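Local coordinates for protein Rubredoxin\:oxygen oxidoreductase (Desulfovibrio gigas, PDB 1E5D) that catalyses the four-electron reduction of molecular oxygen to two water molecules, using a diiron centre in a lactamase-like domain and flavin mononucleotide bound in a flavodoxin-like domain, at residues A189-Y194 with I301-A306; K268-L273 with V284-C289; Y328-R333 with T360-D365. One frame throughout, in Å; residues are numbered along the deposited sequence.

Contact 1 (A189-Y194 with I301-A306); sequences AMREYY and ISDAGA. With OXY (oxygen molecule), chain E.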
loop_
_atom_site.group_PDB
_atom_site.type_symbol
_atom_site.label_atom_id
_atom_site.label_comp_id
_atom_site.label_asym_id
_atom_site.label_seq_id
_atom_site.Cartn_x
_atom_site.Cartn_y
_atom_site.Cartn_z
ATOM N N ALA A 189 14.672 -17.448 -7.083
ATOM C CA ALA A 189 13.228 -17.647 -7.209
ATOM C C ALA A 189 12.686 -18.562 -6.121
ATOM O O ALA A 189 11.543 -18.452 -5.669
ATOM C CB ALA A 189 12.904 -18.206 -8.586
ATOM N N MET A 190 13.520 -19.504 -5.672
ATOM C CA MET A 190 13.032 -20.374 -4.602
ATOM C C MET A 190 12.817 -19.590 -3.315
ATOM O O MET A 190 11.819 -19.745 -2.616
ATOM C CB MET A 190 14.022 -21.500 -4.347
ATOM C CG MET A 190 14.005 -22.560 -5.444
ATOM S SD MET A 190 15.398 -23.682 -5.169
ATOM C CE MET A 190 14.900 -24.351 -3.578
ATOM N N ARG A 191 13.804 -18.748 -3.040
ATOM C CA ARG A 191 13.750 -17.933 -1.828
ATOM C C ARG A 191 12.598 -16.944 -1.957
ATOM O O ARG A 191 11.827 -16.767 -1.011
ATOM C CB ARG A 191 15.096 -17.261 -1.605
ATOM C CG ARG A 191 15.122 -16.027 -0.727
ATOM C CD ARG A 191 16.554 -15.633 -0.354
ATOM N NE ARG A 191 16.858 -16.047 1.018
ATOM C CZ ARG A 191 17.805 -16.910 1.352
ATOM N NH1 ARG A 191 18.559 -17.458 0.407
ATOM N NH2 ARG A 191 17.994 -17.219 2.626
ATOM N N GLU A 192 12.475 -16.327 -3.136
ATOM C CA GLU A 192 11.408 -15.344 -3.306
ATOM C C GLU A 192 10.065 -16.012 -3.048
ATOM O O GLU A 192 9.160 -15.462 -2.436
ATOM C CB GLU A 192 11.431 -14.719 -4.695
ATOM C CG GLU A 192 12.650 -13.841 -4.939
ATOM C CD GLU A 192 12.554 -13.074 -6.247
ATOM O OE1 GLU A 192 11.680 -13.447 -7.063
ATOM O OE2 GLU A 192 13.343 -12.119 -6.431
ATOM N N TYR A 193 9.977 -17.243 -3.544
ATOM C CA TYR A 193 8.762 -18.007 -3.306
ATOM C C TYR A 193 8.623 -18.327 -1.823
ATOM O O TYR A 193 7.584 -18.057 -1.214
ATOM C CB TYR A 193 8.756 -19.284 -4.158
ATOM C CG TYR A 193 7.412 -19.972 -3.999
ATOM C CD1 TYR A 193 6.318 -19.534 -4.729
ATOM C CD2 TYR A 193 7.246 -21.031 -3.118
ATOM C CE1 TYR A 193 5.090 -20.152 -4.587
ATOM C CE2 TYR A 193 6.017 -21.652 -2.970
ATOM C CZ TYR A 193 4.947 -21.206 -3.709
ATOM O OH TYR A 193 3.718 -21.808 -3.574
ATOM N N TYR A 194 9.663 -18.894 -1.210
ATOM C CA TYR A 194 9.577 -19.221 0.207
ATOM C C TYR A 194 9.239 -17.989 1.044
ATOM O O TYR A 194 8.342 -18.034 1.888
ATOM C CB TYR A 194 10.886 -19.831 0.751
ATOM C CG TYR A 194 10.719 -20.400 2.146
ATOM C CD1 TYR A 194 10.310 -21.719 2.307
ATOM C CD2 TYR A 194 10.956 -19.654 3.295
ATOM C CE1 TYR A 194 10.148 -22.261 3.568
ATOM C CE2 TYR A 194 10.795 -20.185 4.557
ATOM C CZ TYR A 194 10.391 -21.496 4.691
ATOM O OH TYR A 194 10.222 -22.048 5.940
ATOM N N ILE A 301 14.540 -9.158 2.853
ATOM C CA ILE A 301 14.589 -9.235 4.309
ATOM C C ILE A 301 14.825 -10.669 4.765
ATOM O O ILE A 301 15.353 -10.895 5.852
ATOM C CB ILE A 301 13.304 -8.680 4.944
ATOM C CG1 ILE A 301 13.236 -7.148 4.985
ATOM C CG2 ILE A 301 13.100 -9.240 6.346
ATOM C CD1 ILE A 301 11.836 -6.657 5.285
ATOM N N SER A 302 14.428 -11.613 3.922
ATOM C CA SER A 302 14.524 -13.027 4.240
ATOM C C SER A 302 15.894 -13.415 4.781
ATOM O O SER A 302 16.004 -14.162 5.750
ATOM C CB SER A 302 14.204 -13.865 2.990
ATOM O OG SER A 302 15.243 -13.732 2.041
ATOM N N ASP A 303 16.956 -12.896 4.170
ATOM C CA ASP A 303 18.299 -13.243 4.617
ATOM C C ASP A 303 19.019 -12.032 5.191
ATOM O O ASP A 303 20.242 -12.043 5.352
ATOM C CB ASP A 303 19.087 -13.856 3.452
ATOM C CG ASP A 303 19.130 -12.913 2.262
ATOM O OD1 ASP A 303 18.302 -11.971 2.232
ATOM O OD2 ASP A 303 19.976 -13.096 1.363
ATOM N N ALA A 304 18.299 -10.963 5.531
ATOM C CA ALA A 304 18.960 -9.828 6.178
ATOM C C ALA A 304 19.076 -10.052 7.678
ATOM O O ALA A 304 18.251 -10.773 8.250
ATOM C CB ALA A 304 18.193 -8.541 5.928
ATOM N N GLY A 305 20.056 -9.444 8.330
ATOM C CA GLY A 305 20.133 -9.560 9.785
ATOM C C GLY A 305 19.480 -8.388 10.484
ATOM O O GLY A 305 19.059 -8.460 11.641
ATOM N N ALA A 306 19.381 -7.255 9.787
ATOM C CA ALA A 306 18.714 -6.110 10.406
ATOM C C ALA A 306 17.745 -5.444 9.439
ATOM O O ALA A 306 18.026 -5.290 8.251
ATOM C CB ALA A 306 19.738 -5.095 10.891
HETATM O O1 OXY E . 0.643 -20.849 -4.203
HETATM O O2 OXY E . 0.325 -19.814 -3.687
HETATM O O HOH W 1 16.283 -17.422 5.104
#
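Arg191 reaches from helix 183-198 of the lactamase-like domain to Ser302 and Asp303, at helix 294-302 of the flavodoxin-like domain and the loop beyond, so this polar contact at the surface bridges two domains of one chain. The arginine leaves its helix with CG anti to the backbone N (chi1 159°) and bends at chi3, turning the guanidinium so that its edge meets Ser302 and a face meets Asp303. At the edge, close to the plane, Arg191 NE donates to Ser302 OG over 3.0 Å, but the bent N-H...O angle of 135° makes the bond weak. Over the face, Asp303 CB is 3.6 Å from Arg191 NH2, and the carboxylate stacks on the guanidinium with the planes 25° apart. Asp303 OD2 stands well off the guanidinium plane, 4.3 Å from Arg191 NE, so only charge acts between them. Each polar end has a stronger partner outside the two segments: Glu187 for Arg191 NH1, Lys254 for Asp303 OD1, Ser299 O for Ser302 OG. Two residues along, Tyr193 lines the pocket of the bound oxygen molecule, its OH making a weak hydrogen bond of 3.3 Å to O1.

Contact 2 (K268-L273 with V284-C289); sequences KMARVL and VKLMWC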
loop_
_atom_site.group_PDB
_atom_site.type_symbol
_atom_site.label_atom_id
_atom_site.label_comp_id
_atom_site.label_asym_id
_atom_site.label_seq_id
_atom_site.Cartn_x
_atom_site.Cartn_y
_atom_site.Cartn_z
ATOM N N LYS A 268 16.908 11.369 3.032
ATOM C CA LYS A 268 18.270 11.761 3.374
ATOM C C LYS A 268 18.804 10.989 4.577
ATOM O O LYS A 268 19.917 10.465 4.575
ATOM C CB LYS A 268 18.331 13.269 3.648
ATOM C CG LYS A 268 18.169 14.091 2.381
ATOM C CD LYS A 268 18.078 15.576 2.669
ATOM C CE LYS A 268 17.281 16.302 1.594
ATOM N NZ LYS A 268 17.726 17.716 1.447
ATOM N N MET A 269 17.985 10.917 5.623
ATOM C CA MET A 269 18.313 10.073 6.765
ATOM C C MET A 269 18.594 8.658 6.276
ATOM O O MET A 269 19.605 8.052 6.627
ATOM C CB MET A 269 17.165 10.135 7.775
ATOM C CG MET A 269 16.858 11.560 8.232
ATOM S SD MET A 269 15.399 11.659 9.286
ATOM C CE MET A 269 15.974 10.808 10.748
ATOM N N ALA A 270 17.715 8.110 5.429
ATOM C CA ALA A 270 17.929 6.765 4.909
ATOM C C ALA A 270 19.242 6.657 4.146
ATOM O O ALA A 270 20.007 5.705 4.319
ATOM C CB ALA A 270 16.783 6.351 4.001
ATOM N N ARG A 271 19.515 7.641 3.289
ATOM C CA ARG A 271 20.764 7.581 2.522
ATOM C C ARG A 271 21.959 7.610 3.463
ATOM O O ARG A 271 22.949 6.904 3.287
ATOM C CB ARG A 271 20.846 8.730 1.521
ATOM C CG ARG A 271 19.802 8.656 0.410
ATOM C CD ARG A 271 19.865 9.918 -0.442
ATOM N NE ARG A 271 21.052 9.897 -1.295
ATOM C CZ ARG A 271 21.220 8.997 -2.259
ATOM N NH1 ARG A 271 20.299 8.069 -2.489
ATOM N NH2 ARG A 271 22.320 9.033 -2.994
ATOM N N VAL A 272 21.873 8.436 4.509
ATOM C CA VAL A 272 22.989 8.475 5.446
ATOM C C VAL A 272 23.164 7.118 6.121
ATOM O O VAL A 272 24.276 6.598 6.201
ATOM C CB VAL A 272 22.815 9.557 6.522
ATOM C CG1 VAL A 272 23.675 9.222 7.731
ATOM C CG2 VAL A 272 23.167 10.928 5.961
ATOM N N LEU A 273 22.050 6.562 6.594
ATOM C CA LEU A 273 22.077 5.248 7.226
ATOM C C LEU A 273 22.770 4.248 6.309
ATOM O O LEU A 273 23.626 3.491 6.763
ATOM C CB LEU A 273 20.672 4.752 7.576
ATOM C CG LEU A 273 20.087 5.285 8.887
ATOM C CD1 LEU A 273 18.645 4.836 9.084
ATOM C CD2 LEU A 273 20.943 4.846 10.070
ATOM N N VAL A 284 24.164 -3.345 2.152
ATOM C CA VAL A 284 22.920 -2.617 2.382
ATOM C C VAL A 284 21.966 -2.717 1.204
ATOM O O VAL A 284 22.322 -2.582 0.037
ATOM C CB VAL A 284 23.215 -1.133 2.665
ATOM C CG1 VAL A 284 21.933 -0.347 2.876
ATOM C CG2 VAL A 284 24.137 -1.024 3.877
ATOM N N LYS A 285 20.703 -2.958 1.537
ATOM C CA LYS A 285 19.622 -2.752 0.590
ATOM C C LYS A 285 18.794 -1.561 1.100
ATOM O O LYS A 285 18.154 -1.691 2.143
ATOM C CB LYS A 285 18.750 -3.986 0.404
ATOM C CG LYS A 285 19.489 -5.211 -0.109
ATOM C CD LYS A 285 19.752 -5.134 -1.602
ATOM C CE LYS A 285 21.213 -5.393 -1.924
ATOM N NZ LYS A 285 21.771 -4.399 -2.888
ATOM N N LEU A 286 18.856 -0.471 0.353
ATOM C CA LEU A 286 18.065 0.729 0.553
ATOM C C LEU A 286 16.842 0.722 -0.358
ATOM O O LEU A 286 16.951 0.945 -1.564
ATOM C CB LEU A 286 18.908 1.984 0.288
ATOM C CG LEU A 286 18.212 3.323 0.544
ATOM C CD1 LEU A 286 17.463 3.279 1.867
ATOM C CD2 LEU A 286 19.202 4.470 0.545
ATOM N N MET A 287 15.654 0.471 0.185
ATOM C CA MET A 287 14.475 0.300 -0.653
ATOM C C MET A 287 13.348 1.279 -0.346
ATOM O O MET A 287 12.821 1.326 0.760
ATOM C CB MET A 287 13.964 -1.149 -0.502
ATOM C CG MET A 287 15.111 -2.150 -0.608
ATOM S SD MET A 287 14.585 -3.862 -0.372
ATOM C CE MET A 287 13.934 -4.198 -2.005
ATOM N N TRP A 288 12.969 2.056 -1.348
ATOM C CA TRP A 288 11.856 2.987 -1.336
ATOM C C TRP A 288 10.527 2.282 -1.558
ATOM O O TRP A 288 10.339 1.610 -2.572
ATOM C CB TRP A 288 12.093 4.023 -2.435
ATOM C CG TRP A 288 11.143 5.172 -2.457
ATOM C CD1 TRP A 288 10.451 5.660 -1.392
ATOM C CD2 TRP A 288 10.774 5.981 -3.577
ATOM N NE1 TRP A 288 9.672 6.722 -1.783
ATOM C CE2 TRP A 288 9.854 6.941 -3.117
ATOM C CE3 TRP A 288 11.127 5.999 -4.930
ATOM C CZ2 TRP A 288 9.277 7.907 -3.948
ATOM C CZ3 TRP A 288 10.558 6.954 -5.753
ATOM C CH2 TRP A 288 9.641 7.899 -5.266
ATOM N N CYS A 289 9.579 2.408 -0.639
ATOM C CA CYS A 289 8.290 1.747 -0.802
ATOM C C CYS A 289 7.534 2.194 -2.042
ATOM O O CYS A 289 6.648 1.500 -2.534
ATOM C CB CYS A 289 7.382 2.006 0.412
ATOM S SG CYS A 289 7.950 1.170 1.901
#
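Leu286 meets Arg271 through the arginine's backbone and the root of its side chain, while the flat guanidinium at the far end takes no part in the contact. The other large flat group, the indole of Trp288, is likewise engaged away from the helix: it stacks on the ring of Tyr259, and at its edge NE1 hydrogen-bonds to Asp260 OD1. What remains between helix and strand is aliphatic, and it is carried by the branched end of one leucine.

A trans first torsion (chi1 -177°) swings CG of Leu286 away from the backbone N and sends both methyls to the helix. The two then divide the helix surface. Leu286 CD1 approaches Ala270 CB at 3.8 Å, a plain methyl-to-methyl contact with an alanine whose CB points at the strand. Leu286 CD2 reaches the backbone beside it, 4.0 Å from Arg271 CA and 4.2 Å from Arg271 CG. Arg271 CB points away from the strand, so only CA and the first part of the side chain meet the leucine. The CA atoms of Ala270 and Leu286 are 7.4 Å apart, a close approach consistent with the short side chain of Ala270.

This is helix-on-sheet packing in the beta-alpha-beta unit formed by strand 254-259, helix 265-279 and strand 283-288 of the flavodoxin-like fold. Leu286 also packs on Ala274 and on Ile257 of the neighbouring strand, while Val284 meets Ala274 and Phe277 farther along the helix. Met269, Ala270 and Leu273 also touch Phe342 of strand 338-345, and helix 379-400 flanks the same helix through Tyr382 and Leu385. Strand 283-288 is the outermost strand at its end of the five-stranded parallel sheet.

Contact 3 (Y328-R333 with T360-D365); sequences YIKGLR and TGMGFD
Met362 lays its thioether against the last turn of helix 320-331, where Lys330 and Ile329 receive it. Its SD comes 3.9 Å from Lys330 CA, and its CG lies 4.0 Å from Lys330 CB, so the sulfur and methylene rest on the backbone and the base of the lysine. An extended chi2 (176°) carries SD out to the helix. Ile329 adds its CG2 methyl, 4.2 Å from Met362 SD, the two side chains crossing at about a right angle. Beyond this apolar patch Lys330 runs extended as far as CE and bends at chi4 (97°), bringing NZ to 3.9 Å from Gly361 O, too long for a hydrogen bond.

In the next shell, Ile301 and Pro334 pack on Ile329, Trp358 touches Lys330, and Phe364 lies against Pro334 and Leu359. Residues of 328-333 also meet the second subunit: Tyr328 packs on Pro320 of that chain. Just after Met362 the chain leaves helix 350-361: Gly363 has positive phi (83°), and its N bonds to Thr360 O at 2.9 Å. The contact thus joins two helix C-termini of the flavodoxin-like fold, the second closed by a Schellman motif.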
loop_
_atom_site.group_PDB
_atom_site.type_symbol
_atom_site.label_atom_id
_atom_site.label_comp_id
_atom_site.label_asym_id
_atom_site.label_seq_id
_atom_site.Cartn_x
_atom_site.Cartn_y
_atom_site.Cartn_z
ATOM N N TYR A 328 2.337 -6.570 5.730
ATOM C CA TYR A 328 2.727 -7.737 4.945
ATOM C C TYR A 328 3.807 -8.510 5.688
ATOM O O TYR A 328 3.727 -9.717 5.862
ATOM C CB TYR A 328 3.252 -7.317 3.584
ATOM C CG TYR A 328 3.574 -8.450 2.645
ATOM C CD1 TYR A 328 2.547 -9.169 2.049
ATOM C CD2 TYR A 328 4.881 -8.802 2.332
ATOM C CE1 TYR A 328 2.813 -10.205 1.182
ATOM C CE2 TYR A 328 5.152 -9.847 1.460
ATOM C CZ TYR A 328 4.115 -10.548 0.886
ATOM O OH TYR A 328 4.357 -11.586 0.020
ATOM N N ILE A 329 4.811 -7.756 6.128
ATOM C CA ILE A 329 5.979 -8.391 6.732
ATOM C C ILE A 329 5.636 -9.069 8.050
ATOM O O ILE A 329 6.050 -10.201 8.302
ATOM C CB ILE A 329 7.108 -7.373 6.940
ATOM C CG1 ILE A 329 7.629 -6.780 5.624
ATOM C CG2 ILE A 329 8.233 -7.996 7.738
ATOM C CD1 ILE A 329 8.719 -5.757 5.881
ATOM N N LYS A 330 4.861 -8.378 8.880
ATOM C CA LYS A 330 4.500 -8.946 10.173
ATOM C C LYS A 330 3.843 -10.316 10.017
ATOM O O LYS A 330 4.103 -11.232 10.798
ATOM C CB LYS A 330 3.580 -7.984 10.920
ATOM C CG LYS A 330 2.939 -8.572 12.166
ATOM C CD LYS A 330 2.152 -7.483 12.883
ATOM C CE LYS A 330 1.409 -8.029 14.096
ATOM N NZ LYS A 330 2.197 -7.786 15.340
ATOM N N GLY A 331 2.994 -10.459 9.004
ATOM C CA GLY A 331 2.293 -11.706 8.774
ATOM C C GLY A 331 3.251 -12.819 8.397
ATOM O O GLY A 331 3.005 -13.996 8.657
ATOM N N LEU A 332 4.375 -12.470 7.760
ATOM C CA LEU A 332 5.243 -13.551 7.285
ATOM C C LEU A 332 6.201 -14.032 8.366
ATOM O O LEU A 332 7.008 -14.931 8.143
ATOM C CB LEU A 332 5.979 -13.063 6.035
ATOM C CG LEU A 332 5.063 -13.011 4.796
ATOM C CD1 LEU A 332 5.723 -12.220 3.680
ATOM C CD2 LEU A 332 4.701 -14.416 4.340
ATOM N N ARG A 333 6.085 -13.407 9.522
ATOM C CA ARG A 333 6.824 -13.685 10.736
ATOM C C ARG A 333 8.314 -13.905 10.533
ATOM O O ARG A 333 8.834 -14.970 10.878
ATOM C CB ARG A 333 6.215 -14.926 11.411
ATOM C CG ARG A 333 4.724 -14.800 11.663
ATOM C CD ARG A 333 4.135 -16.143 12.076
ATOM N NE ARG A 333 2.817 -15.955 12.674
ATOM C CZ ARG A 333 2.000 -16.911 13.083
ATOM N NH1 ARG A 333 2.329 -18.191 12.981
ATOM N NH2 ARG A 333 0.822 -16.588 13.611
ATOM N N THR A 360 9.190 -4.035 17.513
ATOM C CA THR A 360 9.106 -4.753 18.782
ATOM C C THR A 360 7.999 -5.793 18.746
ATOM O O THR A 360 8.148 -6.928 19.196
ATOM C CB THR A 360 8.880 -3.774 19.946
ATOM O OG1 THR A 360 10.023 -2.910 20.065
ATOM C CG2 THR A 360 8.765 -4.528 21.260
ATOM N N GLY A 361 6.839 -5.443 18.194
ATOM C CA GLY A 361 5.755 -6.414 18.141
ATOM C C GLY A 361 6.082 -7.606 17.269
ATOM O O GLY A 361 5.437 -8.650 17.363
ATOM N N MET A 362 7.080 -7.484 16.402
ATOM C CA MET A 362 7.429 -8.588 15.514
ATOM C C MET A 362 8.536 -9.435 16.143
ATOM O O MET A 362 8.985 -10.408 15.551
ATOM C CB MET A 362 7.903 -8.097 14.154
ATOM C CG MET A 362 6.808 -7.613 13.223
ATOM S SD MET A 362 7.471 -6.935 11.690
ATOM C CE MET A 362 7.053 -5.202 11.883
ATOM N N GLY A 363 8.922 -8.999 17.339
ATOM C CA GLY A 363 9.938 -9.674 18.116
ATOM C C GLY A 363 11.337 -9.283 17.701
ATOM O O GLY A 363 12.314 -9.975 17.977
ATOM N N PHE A 364 11.437 -8.152 17.017
ATOM C CA PHE A 364 12.734 -7.668 16.557
ATOM C C PHE A 364 13.548 -7.104 17.714
ATOM O O PHE A 364 12.980 -6.547 18.651
ATOM C CB PHE A 364 12.537 -6.603 15.472
ATOM C CG PHE A 364 12.110 -7.174 14.127
ATOM C CD1 PHE A 364 11.524 -8.422 14.034
ATOM C CD2 PHE A 364 12.301 -6.450 12.963
ATOM C CE1 PHE A 364 11.141 -8.946 12.817
ATOM C CE2 PHE A 364 11.917 -6.964 11.742
ATOM C CZ PHE A 364 11.335 -8.214 11.661
ATOM N N ASP A 365 14.868 -7.231 17.649
ATOM C CA ASP A 365 15.730 -6.621 18.661
ATOM C C ASP A 365 16.044 -5.172 18.288
ATOM O O ASP A 365 16.499 -4.888 17.184
ATOM C CB ASP A 365 17.011 -7.427 18.852
ATOM C CG ASP A 365 16.792 -8.828 19.387
ATOM O OD1 ASP A 365 15.645 -9.236 19.675
ATOM O OD2 ASP A 365 17.800 -9.559 19.532
#

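How the contacts relate
Two of the three contacts lie within one domain and the third joins it to another. Contacts 2 and 3 both belong to the flavodoxin-like domain, their centres about 20 Å apart and without touching: contact 2 sets a helix on an outermost strand of the parallel sheet, while contact 3 joins the ends of two later helices. Contact 1 ties that domain to the lactamase-like one. Its segments bracket contact 2 in sequence, whereas contact 3 follows both. The centres of contacts 1 and 3 lie about 14 Å apart, and the two meet directly where Ile301 packs on Ile329. Helix 294-302 therefore links the domain interface to the flavodoxin-like interior.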